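Local coordinates for glycosyl hydrolase family 2, TIM barrel domain protein (Faecalibacterium prausnitzii A2-165, PDB 6ED2) that acts as a gut bacterial beta-glucuronidase of glycosyl hydrolase family 2, probably releasing glucuronic acid from beta-D-glucuronides, at residues Y472-T477 with L494-G499; P442-A447 with D481-Q486; I375-A380 with A435-N440. One frame throughout, in Å; residues are numbered along the deposited sequence.

Contact 1: residues Y472-T477 with L494-G499; sequences YTVLMT and LNRYYG
Val474 O takes two hydrogen bonds from 494-499, and a close-packed region surrounds it. Asn495 N lies 3.3 Å from Val474 O, in the carbonyl plane, and the bond is fairly straight at 163°. Arg496 NH1 comes from above that plane and is 2.9 Å from Val474 O. The same NH1 donates to Asn495 O at 2.8 Å. Both oxygens lie close to the guanidinium plane and help fix its rotation. A salt bridge from NH2 to Glu518 of helix 508-525 adds a further hold. Met476 CA lies over one guanidinium face and Leu494 CD2 over the opposite one, each offset toward the rim. Val474 and Leu494 run side by side, with Val474 CB 3.6 Å from Leu494 CD2. Strands 470-474 and 492-495 are parallel neighbours in the TIM barrel, joined here by a bridge from Val474 to Leu494. Thr473 and Asn495 also touch, but their main polar partners lie elsewhere: Asn440 for Thr473 OG1, Thr534 and Glu441 for Asn495. Beyond the strands the contact nears solvent: Leu475 and Met476 are partly exposed, though Met476 still packs closely. A water bridges the two segments there, donating to Asn495 O and weakly accepting from Met476 N. Met476 SD sits at the edge of the Tyr497 ring and takes a weak hydrogen bond from Tyr497 N, 3.4 Å from SD. A bend at chi3 (88°) lays Met476 CE over the Tyr498 ring in a CH-pi contact, 3.8 Å from its centroid and 8° off the normal. The ring also stacks with Phe515, and its OH bonds Glu518.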
# COMPACT_ATOMS: atom_id res chain seq x y z
N TYR A 472 -37.96 -3.77 1.68
CA TYR A 472 -37.07 -3.69 2.83
C TYR A 472 -36.01 -4.74 2.59
O TYR A 472 -36.25 -5.69 1.85
CB TYR A 472 -37.79 -3.92 4.15
CG TYR A 472 -38.05 -5.39 4.47
CD1 TYR A 472 -37.20 -6.10 5.33
CD2 TYR A 472 -39.15 -6.06 3.92
CE1 TYR A 472 -37.44 -7.44 5.64
CE2 TYR A 472 -39.40 -7.40 4.22
CZ TYR A 472 -38.55 -8.08 5.08
OH TYR A 472 -38.81 -9.40 5.36
N THR A 473 -34.83 -4.58 3.18
CA THR A 473 -33.77 -5.51 2.84
C THR A 473 -33.72 -6.65 3.83
O THR A 473 -33.85 -6.45 5.05
CB THR A 473 -32.41 -4.80 2.75
OG1 THR A 473 -32.03 -4.35 4.06
CG2 THR A 473 -32.49 -3.62 1.79
N VAL A 474 -33.54 -7.86 3.31
CA VAL A 474 -33.71 -9.09 4.08
C VAL A 474 -32.36 -9.55 4.61
O VAL A 474 -31.42 -9.74 3.84
CB VAL A 474 -34.39 -10.18 3.23
CG1 VAL A 474 -34.57 -11.45 4.05
CG2 VAL A 474 -35.72 -9.65 2.68
N LEU A 475 -32.29 -9.74 5.92
CA LEU A 475 -31.15 -10.32 6.61
C LEU A 475 -30.86 -11.73 6.10
O LEU A 475 -31.75 -12.44 5.62
CB LEU A 475 -31.44 -10.40 8.11
CG LEU A 475 -30.63 -9.59 9.09
CD1 LEU A 475 -30.88 -10.14 10.47
CD2 LEU A 475 -29.16 -9.67 8.72
N MET A 476 -29.60 -12.17 6.27
CA MET A 476 -29.20 -13.49 5.78
C MET A 476 -29.83 -14.62 6.58
O MET A 476 -30.02 -15.72 6.05
CB MET A 476 -27.68 -13.62 5.80
CG MET A 476 -27.00 -13.22 4.48
SD MET A 476 -25.37 -13.97 4.15
CE MET A 476 -25.81 -15.52 3.33
N THR A 477 -30.15 -14.37 7.85
CA THR A 477 -30.82 -15.33 8.71
C THR A 477 -32.33 -15.36 8.52
O THR A 477 -33.00 -16.13 9.21
CB THR A 477 -30.53 -15.01 10.18
OG1 THR A 477 -30.93 -13.67 10.46
CG2 THR A 477 -29.04 -15.16 10.47
N LEU A 494 -32.63 -8.56 -1.22
CA LEU A 494 -31.82 -9.46 -0.42
C LEU A 494 -30.43 -8.88 -0.20
O LEU A 494 -29.82 -8.33 -1.13
CB LEU A 494 -31.69 -10.84 -1.08
CG LEU A 494 -32.96 -11.69 -1.25
CD1 LEU A 494 -32.60 -13.07 -1.82
CD2 LEU A 494 -33.76 -11.83 0.05
N ASN A 495 -29.93 -9.01 1.02
CA ASN A 495 -28.52 -8.78 1.35
C ASN A 495 -27.89 -10.15 1.55
O ASN A 495 -28.14 -10.81 2.56
CB ASN A 495 -28.37 -7.93 2.61
CG ASN A 495 -28.90 -6.50 2.44
OD1 ASN A 495 -29.37 -6.11 1.37
ND2 ASN A 495 -28.83 -5.73 3.51
N ARG A 496 -27.07 -10.59 0.60
CA ARG A 496 -26.52 -11.94 0.64
C ARG A 496 -25.01 -11.93 0.44
O ARG A 496 -24.49 -11.19 -0.39
CB ARG A 496 -27.19 -12.83 -0.41
CG ARG A 496 -28.61 -13.23 -0.04
CD ARG A 496 -28.65 -13.87 1.33
NE ARG A 496 -29.99 -14.28 1.74
CZ ARG A 496 -30.84 -13.51 2.43
NH1 ARG A 496 -30.50 -12.27 2.78
NH2 ARG A 496 -32.03 -13.98 2.76
N TYR A 497 -24.32 -12.77 1.20
CA TYR A 497 -22.87 -12.83 1.26
C TYR A 497 -22.39 -14.27 1.20
O TYR A 497 -21.52 -14.69 1.98
CB TYR A 497 -22.35 -12.15 2.51
CG TYR A 497 -22.55 -10.65 2.48
CD1 TYR A 497 -21.70 -9.84 1.73
CD2 TYR A 497 -23.59 -10.05 3.18
CE1 TYR A 497 -21.86 -8.46 1.70
CE2 TYR A 497 -23.77 -8.68 3.16
CZ TYR A 497 -22.91 -7.89 2.42
OH TYR A 497 -23.09 -6.53 2.39
N TYR A 498 -22.97 -15.06 0.29
CA TYR A 498 -22.51 -16.42 0.03
C TYR A 498 -21.12 -16.37 -0.59
O TYR A 498 -20.96 -15.93 -1.73
CB TYR A 498 -23.50 -17.14 -0.88
CG TYR A 498 -24.75 -17.62 -0.16
CD1 TYR A 498 -24.70 -18.67 0.75
CD2 TYR A 498 -25.99 -17.02 -0.41
CE1 TYR A 498 -25.84 -19.13 1.39
CE2 TYR A 498 -27.14 -17.47 0.22
CZ TYR A 498 -27.06 -18.52 1.12
OH TYR A 498 -28.20 -18.96 1.75
N GLY A 499 -20.12 -16.82 0.16
CA GLY A 499 -18.75 -16.75 -0.29
C GLY A 499 -17.93 -15.72 0.44
O GLY A 499 -16.72 -15.63 0.20
O HOH W 1 -27.66 -10.04 5.62

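Contact 2: residues P442-A447 with D481-Q486; sequences PQCTSA and DTSKGQ
Cys444 is the first residue of 442-447 to meet 481-486. Its SG sits between the backbone N and the carbonyl carbon (chi1 66°). This puts Cys444 SG 3.2 Å from Ser483 OG. That hydroxyl oxygen also accepts from Gly485 N and Gln486 N, forming an ST turn and an ST motif that curl the backbone after Ser483. Cys444 O accepts a short hydrogen bond from Lys484 N at 2.7 Å, bent to 141° at the hydrogen. The donor is tilted 20° from the carbonyl plane. The backbones come close here, with the CA atoms of Cys444 and Gly485 5.3 Å apart. A beta carbon on Gly485 would press against Cys444 CB. Thr445 follows, and its side chain lies alongside that of Thr482, pointing the same way. Thr445 CG2 is 3.5 Å from Thr482 OG1, which is itself bonded by Leu479 N. Thr482 is exposed, so this pair forms the solvent edge. Ser446 closes a type I turn that starts at Gln443, with Ser446 N bonded to Gln443 O. Its own carbonyl meets the lysine chain: Ser446 O is 3.2 Å from Lys484 CD. The lysine bends at chi3 and chi4, and Lys484 NZ ends 3.7 Å from Thr445 O. The two segments are loops that follow barrel strands 433-440 and 470-474. Helix 449-463 borders them, and its Thr449 and Glu450 touch Lys484. One main-chain hydrogen bond directly joins the loops, and carbonyl oxygens beside the lysine chain probably give its positive charge a mildly favourable setting.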
# COMPACT_ATOMS: atom_id res chain seq x y z
N PRO A 442 -34.02 -5.99 9.24
CA PRO A 442 -34.70 -6.22 10.52
C PRO A 442 -34.74 -7.71 10.81
O PRO A 442 -34.64 -8.55 9.92
CB PRO A 442 -36.11 -5.66 10.28
CG PRO A 442 -36.33 -5.91 8.84
CD PRO A 442 -34.98 -5.81 8.14
N GLN A 443 -34.88 -8.03 12.10
CA GLN A 443 -35.04 -9.42 12.51
C GLN A 443 -36.48 -9.85 12.19
O GLN A 443 -37.33 -9.97 13.07
CB GLN A 443 -34.71 -9.58 13.99
CG GLN A 443 -34.77 -11.02 14.52
CD GLN A 443 -34.43 -11.14 16.01
OE1 GLN A 443 -34.64 -10.21 16.79
NE2 GLN A 443 -33.90 -12.29 16.39
N CYS A 444 -36.74 -10.08 10.90
CA CYS A 444 -38.11 -10.30 10.43
C CYS A 444 -38.58 -11.75 10.59
O CYS A 444 -39.62 -12.12 10.03
CB CYS A 444 -38.27 -9.84 8.97
SG CYS A 444 -37.36 -10.75 7.66
N THR A 445 -37.81 -12.56 11.32
CA THR A 445 -38.27 -13.82 11.87
C THR A 445 -38.79 -13.66 13.29
O THR A 445 -39.32 -14.62 13.86
CB THR A 445 -37.14 -14.86 11.87
OG1 THR A 445 -36.01 -14.33 12.56
CG2 THR A 445 -36.74 -15.25 10.45
N SER A 446 -38.65 -12.47 13.86
CA SER A 446 -39.06 -12.23 15.23
C SER A 446 -40.58 -12.32 15.34
O SER A 446 -41.31 -11.93 14.42
CB SER A 446 -38.56 -10.86 15.69
OG SER A 446 -39.14 -10.42 16.90
N ALA A 447 -41.05 -12.86 16.46
CA ALA A 447 -42.46 -12.69 16.80
C ALA A 447 -42.76 -11.20 16.88
O ALA A 447 -41.93 -10.42 17.35
CB ALA A 447 -42.79 -13.37 18.13
N ASP A 481 -38.76 -19.31 3.83
CA ASP A 481 -39.77 -20.05 4.56
C ASP A 481 -39.90 -19.62 6.01
O ASP A 481 -40.85 -20.05 6.67
CB ASP A 481 -39.45 -21.56 4.49
CG ASP A 481 -37.94 -21.87 4.71
OD1 ASP A 481 -37.64 -22.71 5.59
OD2 ASP A 481 -37.06 -21.30 4.00
N THR A 482 -38.98 -18.80 6.52
CA THR A 482 -39.07 -18.33 7.90
C THR A 482 -39.33 -16.83 8.04
O THR A 482 -39.72 -16.39 9.12
CB THR A 482 -37.80 -18.69 8.68
OG1 THR A 482 -36.68 -17.95 8.17
CG2 THR A 482 -37.48 -20.19 8.58
N SER A 483 -39.12 -16.04 6.99
CA SER A 483 -39.31 -14.60 7.09
C SER A 483 -40.80 -14.29 7.25
O SER A 483 -41.61 -14.62 6.37
CB SER A 483 -38.77 -13.88 5.86
OG SER A 483 -39.22 -12.53 5.84
N LYS A 484 -41.15 -13.65 8.37
CA LYS A 484 -42.51 -13.16 8.56
C LYS A 484 -42.78 -11.84 7.87
O LYS A 484 -43.94 -11.41 7.80
CB LYS A 484 -42.80 -13.00 10.05
CG LYS A 484 -42.68 -14.30 10.83
CD LYS A 484 -42.65 -14.01 12.32
CE LYS A 484 -43.38 -15.07 13.09
NZ LYS A 484 -42.58 -16.31 13.14
N GLY A 485 -41.74 -11.18 7.36
CA GLY A 485 -41.95 -9.87 6.78
C GLY A 485 -42.00 -9.85 5.27
O GLY A 485 -42.56 -8.91 4.70
N GLN A 486 -41.43 -10.87 4.60
CA GLN A 486 -41.25 -10.74 3.15
C GLN A 486 -42.58 -10.55 2.43
O GLN A 486 -42.61 -9.88 1.38
CB GLN A 486 -40.50 -11.94 2.58
CG GLN A 486 -41.19 -13.28 2.76
CD GLN A 486 -42.14 -13.60 1.62
OE1 GLN A 486 -42.12 -12.96 0.57
NE2 GLN A 486 -43.02 -14.58 1.84

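Contact 3: residues I375-A380 with A435-N440; sequences IDEVPA and AWSLLN
Glu377 reaches across to Ser437 with an extended side chain. Its CG is anti to the backbone N (chi1 -178°), and this carries the carboxylate out from the strand, toward Ser437 and Asn440. Ser437 OG donates to Glu377 OE1 at 2.8 Å, meeting it on the anti side and 32° out of the carboxylate plane. OE1 also pairs with Arg353 in a salt bridge, and OE2 is bonded to His356. Glu377 OE2 lies 3.5 Å from Asn440 CB. Shortening Glu377 to an alanine would probably leave Ser437 OG without this acceptor and the charge of Arg353 without its mate. Asp376 and Trp436 point to the other face of the sheet. Asp376 OD2 sits at the ring edge, 3.5 Å from Trp436 CZ3, with carboxylate and ring planes 27° apart. OD2 also lies near the like-charged Asp427. The far ends of both are held elsewhere: Asp376 OD1 by Tyr364, and Trp436 NE1 by Asp464. Val378 turns CG1 between its backbone N and carbonyl carbon, 3.3 Å from Leu438 O. The backbones pair in parallel. Asp376 N is 2.9 Å from Ala435 O, and Ser437 N is 2.8 Å from Asp376 O. Past a break at Pro379 the pairing resumes, with Asn440 N 2.8 Å from Ala380 O. A water bridges Ala380 O and Asn440 O. These are adjacent TIM-barrel strands, and 433-440 also pairs with 470-474. Ile375 packs on Ile532 of strand 531-535, on the face that also carries Glu377 and Ser437. Asp376 and Val378 lean on helix 409-427, and Leu438 and Leu439 on helix 449-463.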
# COMPACT_ATOMS: atom_id res chain seq x y z
N ILE A 375 -33.63 4.26 -4.77
CA ILE A 375 -34.44 3.62 -3.74
C ILE A 375 -34.19 4.36 -2.43
O ILE A 375 -33.09 4.33 -1.89
CB ILE A 375 -34.10 2.13 -3.60
CG1 ILE A 375 -34.30 1.42 -4.95
CG2 ILE A 375 -34.98 1.50 -2.52
CD1 ILE A 375 -33.92 -0.05 -4.93
N ASP A 376 -35.23 5.02 -1.92
CA ASP A 376 -35.12 5.94 -0.80
C ASP A 376 -35.38 5.18 0.49
O ASP A 376 -36.44 4.54 0.65
CB ASP A 376 -36.14 7.07 -0.97
CG ASP A 376 -35.69 8.39 -0.32
OD1 ASP A 376 -34.64 8.45 0.38
OD2 ASP A 376 -36.44 9.38 -0.50
N GLU A 377 -34.44 5.25 1.43
CA GLU A 377 -34.46 4.40 2.61
C GLU A 377 -34.45 5.22 3.89
O GLU A 377 -33.62 6.12 4.07
CB GLU A 377 -33.26 3.44 2.59
CG GLU A 377 -33.24 2.49 3.78
CD GLU A 377 -32.25 1.33 3.60
OE1 GLU A 377 -32.47 0.48 2.70
OE2 GLU A 377 -31.26 1.28 4.37
N VAL A 378 -35.34 4.86 4.80
CA VAL A 378 -35.48 5.48 6.12
C VAL A 378 -34.47 4.84 7.08
O VAL A 378 -34.03 3.71 6.83
CB VAL A 378 -36.95 5.32 6.55
CG1 VAL A 378 -37.22 3.96 7.17
CG2 VAL A 378 -37.43 6.47 7.41
N PRO A 379 -34.01 5.51 8.16
CA PRO A 379 -32.91 4.91 8.95
C PRO A 379 -33.33 3.75 9.86
O PRO A 379 -32.84 3.64 10.98
CB PRO A 379 -32.38 6.09 9.78
CG PRO A 379 -33.01 7.33 9.18
CD PRO A 379 -34.32 6.87 8.62
N ALA A 380 -34.21 2.87 9.36
CA ALA A 380 -34.71 1.74 10.14
C ALA A 380 -33.73 0.56 10.03
O ALA A 380 -34.00 -0.48 9.42
CB ALA A 380 -36.10 1.34 9.66
N ALA A 435 -38.75 4.21 -5.47
CA ALA A 435 -39.13 3.15 -4.54
C ALA A 435 -38.73 3.55 -3.13
O ALA A 435 -37.85 4.39 -2.94
CB ALA A 435 -38.48 1.81 -4.90
N TRP A 436 -39.40 2.93 -2.16
CA TRP A 436 -39.19 3.18 -0.74
C TRP A 436 -38.68 1.91 -0.07
O TRP A 436 -39.28 0.84 -0.24
CB TRP A 436 -40.49 3.61 -0.04
CG TRP A 436 -41.26 4.67 -0.77
CD1 TRP A 436 -42.45 4.52 -1.43
CD2 TRP A 436 -40.87 6.04 -0.93
NE1 TRP A 436 -42.84 5.73 -1.97
CE2 TRP A 436 -41.89 6.67 -1.68
CE3 TRP A 436 -39.78 6.79 -0.50
CZ2 TRP A 436 -41.83 8.03 -2.02
CZ3 TRP A 436 -39.73 8.15 -0.83
CH2 TRP A 436 -40.74 8.74 -1.59
N SER A 437 -37.60 2.02 0.68
CA SER A 437 -37.11 0.90 1.48
C SER A 437 -37.39 1.23 2.94
O SER A 437 -36.91 2.24 3.44
CB SER A 437 -35.63 0.64 1.23
OG SER A 437 -35.13 -0.26 2.20
N LEU A 438 -38.16 0.37 3.62
CA LEU A 438 -38.73 0.75 4.90
C LEU A 438 -37.92 0.27 6.10
O LEU A 438 -38.11 0.80 7.20
CB LEU A 438 -40.16 0.21 5.01
CG LEU A 438 -41.33 1.03 4.44
CD1 LEU A 438 -41.04 1.63 3.11
CD2 LEU A 438 -42.58 0.17 4.33
N LEU A 439 -37.04 -0.72 5.90
CA LEU A 439 -36.18 -1.25 6.95
C LEU A 439 -34.96 -1.85 6.28
O LEU A 439 -35.03 -2.31 5.13
CB LEU A 439 -36.86 -2.33 7.81
CG LEU A 439 -38.26 -2.16 8.41
CD1 LEU A 439 -39.29 -2.72 7.47
CD2 LEU A 439 -38.36 -2.83 9.77
N ASN A 440 -33.82 -1.82 6.98
CA ASN A 440 -32.62 -2.51 6.51
C ASN A 440 -32.29 -3.62 7.50
O ASN A 440 -31.93 -3.36 8.65
CB ASN A 440 -31.41 -1.59 6.35
CG ASN A 440 -30.18 -2.34 5.79
OD1 ASN A 440 -30.10 -2.64 4.59
ND2 ASN A 440 -29.24 -2.65 6.67
O HOH W 2 -33.50 -3.00 10.98

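How the contacts relate
Contacts 1 and 3 belong to the same barrel sheet and have centres about 15 Å apart. They join where Thr473 OG1 meets Asn440 OD1 at 2.6 Å and Thr473 N meets Leu439 O at 3.0 Å, both probable hydrogen bonds. Contact 2 is about 13 Å from contact 1, centre to centre. The two touch at Tyr472, whose OH is 3.0 Å from Cys444 SG. Only Glu441 separates contact 3 from contact 2 in sequence. A bound glycerol lies about 3 Å from the Asn440 side chain, and one lies about 4 Å from that of Tyr497. These may mark the pocket at the C-terminal strand ends, where TIM-barrel enzymes carry their active sites.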